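Local coordinates for putative ATP-grasp superfamily protein (Archaeoglobus fulgidus, PDB 3DF7), which is of unknown function but is probably an ATP-grasp protein that binds ATP and a metal ion, at residues A[130-133]-A[134-138]. Numbering follows the deposited sequence.
Sequences RPLD and CKFII
Phe136 folds back against the backbone of Pro131 and Leu132, across a turn of the chain. The amide N of Leu132 sits over one face of the ring, 3.5 Å above its plane and offset toward the rim. Phe136 CD2 and CE2 are the ring atoms closest to Leu132 N. Leu132 O lies 3.4 Å from Phe136 CE2. At the ring edge, Cys134 O and Ile138 CG2 lie in the ring plane. Farther round the ring, Phe136 CZ meets Pro131 CA at 3.8 Å in an oblique approach. The proline CB packs against the same ring carbon. Leu132 CB packs against Phe136 CD2, while Leu132 CD1 touches Phe136 CB at 3.9 Å. At chi1 74° Phe136 CG is flanked by its own backbone N and C, and the ring is carried back over the residues before it. Cys134 adds a sulfur: its SG lies 4.0 Å from Leu132 CB. The contact belongs to the surface loop that links strands 127-128 and 136-140, the two outer strands of a small antiparallel sheet in the ATP-grasp domain. Strand 159-163 runs between them. Without the ring, as with an alanine here, Leu132 N and Pro131 CA lose their aromatic neighbour, and the loop would probably be left with a gap beside the Leu132 side chain. Behind this first shell, Ala161 of the central strand touches both Leu132 and Phe136, while Pro131 rests on Val155. Backbone hydrogen bonds of Lys135 with Phe164 and of Ile137 with Gln162 fix the chain on both sides of Phe136.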
loop_
_atom_site.group_PDB
_atom_site.type_symbol
_atom_site.label_atom_id
_atom_site.label_comp_id
_atom_site.label_asym_id
_atom_site.label_seq_id
_atom_site.Cartn_x
_atom_site.Cartn_y
_atom_site.Cartn_z
ATOM N N ARG A 130 -6.506 -13.349 21.909
ATOM C CA ARG A 130 -6.873 -12.965 23.265
ATOM C C ARG A 130 -5.766 -12.084 23.840
ATOM O O ARG A 130 -4.684 -11.994 23.267
ATOM C CB ARG A 130 -7.086 -14.220 24.118
ATOM C CG ARG A 130 -8.407 -14.914 23.805
ATOM C CD ARG A 130 -8.647 -16.143 24.653
ATOM N NE ARG A 130 -9.982 -16.692 24.418
ATOM C CZ ARG A 130 -10.432 -17.817 24.963
ATOM N NH1 ARG A 130 -9.653 -18.516 25.776
ATOM N NH2 ARG A 130 -11.662 -18.239 24.701
ATOM N N PRO A 131 -6.024 -11.412 24.975
ATOM C CA PRO A 131 -5.000 -10.548 25.571
ATOM C C PRO A 131 -3.648 -11.231 25.748
ATOM O O PRO A 131 -3.578 -12.428 26.029
ATOM C CB PRO A 131 -5.630 -10.146 26.902
ATOM C CG PRO A 131 -7.093 -10.073 26.554
ATOM C CD PRO A 131 -7.279 -11.342 25.745
ATOM N N LEU A 132 -2.579 -10.464 25.563
ATOM C CA LEU A 132 -1.221 -10.974 25.719
ATOM C C LEU A 132 -0.666 -10.476 27.049
ATOM O O LEU A 132 -1.146 -9.482 27.589
ATOM C CB LEU A 132 -0.328 -10.470 24.583
ATOM C CG LEU A 132 -0.584 -11.036 23.186
ATOM C CD1 LEU A 132 0.120 -10.187 22.135
ATOM C CD2 LEU A 132 -0.099 -12.478 23.134
ATOM N N ASP A 133 0.344 -11.162 27.573
ATOM C CA ASP A 133 0.951 -10.752 28.832
ATOM C C ASP A 133 1.856 -9.551 28.613
ATOM O O ASP A 133 1.993 -8.700 29.487
ATOM C CB ASP A 133 1.761 -11.897 29.448
ATOM C CG ASP A 133 0.882 -13.002 29.993
ATOM O OD1 ASP A 133 -0.126 -12.674 30.654
ATOM O OD2 ASP A 133 1.202 -14.190 29.770
ATOM N N CYS A 134 2.473 -9.487 27.438
ATOM C CA CYS A 134 3.360 -8.380 27.100
ATOM C C CYS A 134 2.533 -7.171 26.677
ATOM O O CYS A 134 1.352 -7.303 26.368
ATOM C CB CYS A 134 4.290 -8.779 25.951
ATOM S SG CYS A 134 3.426 -9.243 24.418
ATOM N N LYS A 135 3.153 -5.995 26.674
ATOM C CA LYS A 135 2.460 -4.786 26.249
ATOM C C LYS A 135 1.956 -5.042 24.835
ATOM O O LYS A 135 2.729 -5.428 23.951
ATOM C CB LYS A 135 3.419 -3.597 26.248
ATOM C CG LYS A 135 2.822 -2.318 25.685
ATOM C CD LYS A 135 3.872 -1.232 25.607
ATOM C CE LYS A 135 3.311 0.049 25.024
ATOM N NZ LYS A 135 4.329 1.138 25.012
ATOM N N PHE A 136 0.661 -4.835 24.622
ATOM C CA PHE A 136 0.073 -5.080 23.313
ATOM C C PHE A 136 -1.000 -4.064 22.954
ATOM O O PHE A 136 -1.490 -3.326 23.806
ATOM C CB PHE A 136 -0.531 -6.491 23.276
ATOM C CG PHE A 136 -1.820 -6.625 24.048
ATOM C CD1 PHE A 136 -3.050 -6.443 23.415
ATOM C CD2 PHE A 136 -1.804 -6.906 25.413
ATOM C CE1 PHE A 136 -4.248 -6.541 24.128
ATOM C CE2 PHE A 136 -2.993 -7.006 26.139
ATOM C CZ PHE A 136 -4.218 -6.823 25.498
ATOM N N ILE A 137 -1.345 -4.024 21.675
ATOM C CA ILE A 137 -2.394 -3.141 21.194
ATOM C C ILE A 137 -3.331 -4.052 20.427
ATOM O O ILE A 137 -2.951 -5.163 20.058
ATOM C CB ILE A 137 -1.855 -2.053 20.235
ATOM C CG1 ILE A 137 -1.056 -2.697 19.099
ATOM C CG2 ILE A 137 -0.996 -1.059 21.001
ATOM C CD1 ILE A 137 -0.538 -1.701 18.081
ATOM N N ILE A 138 -4.559 -3.608 20.205
ATOM C CA ILE A 138 -5.489 -4.425 19.448
ATOM C C ILE A 138 -5.693 -3.786 18.086
ATOM O O ILE A 138 -5.504 -2.582 17.922
ATOM C CB ILE A 138 -6.857 -4.563 20.150
ATOM C CG1 ILE A 138 -7.511 -3.187 20.316
ATOM C CG2 ILE A 138 -6.683 -5.262 21.485
ATOM C CD1 ILE A 138 -8.976 -3.260 20.697
#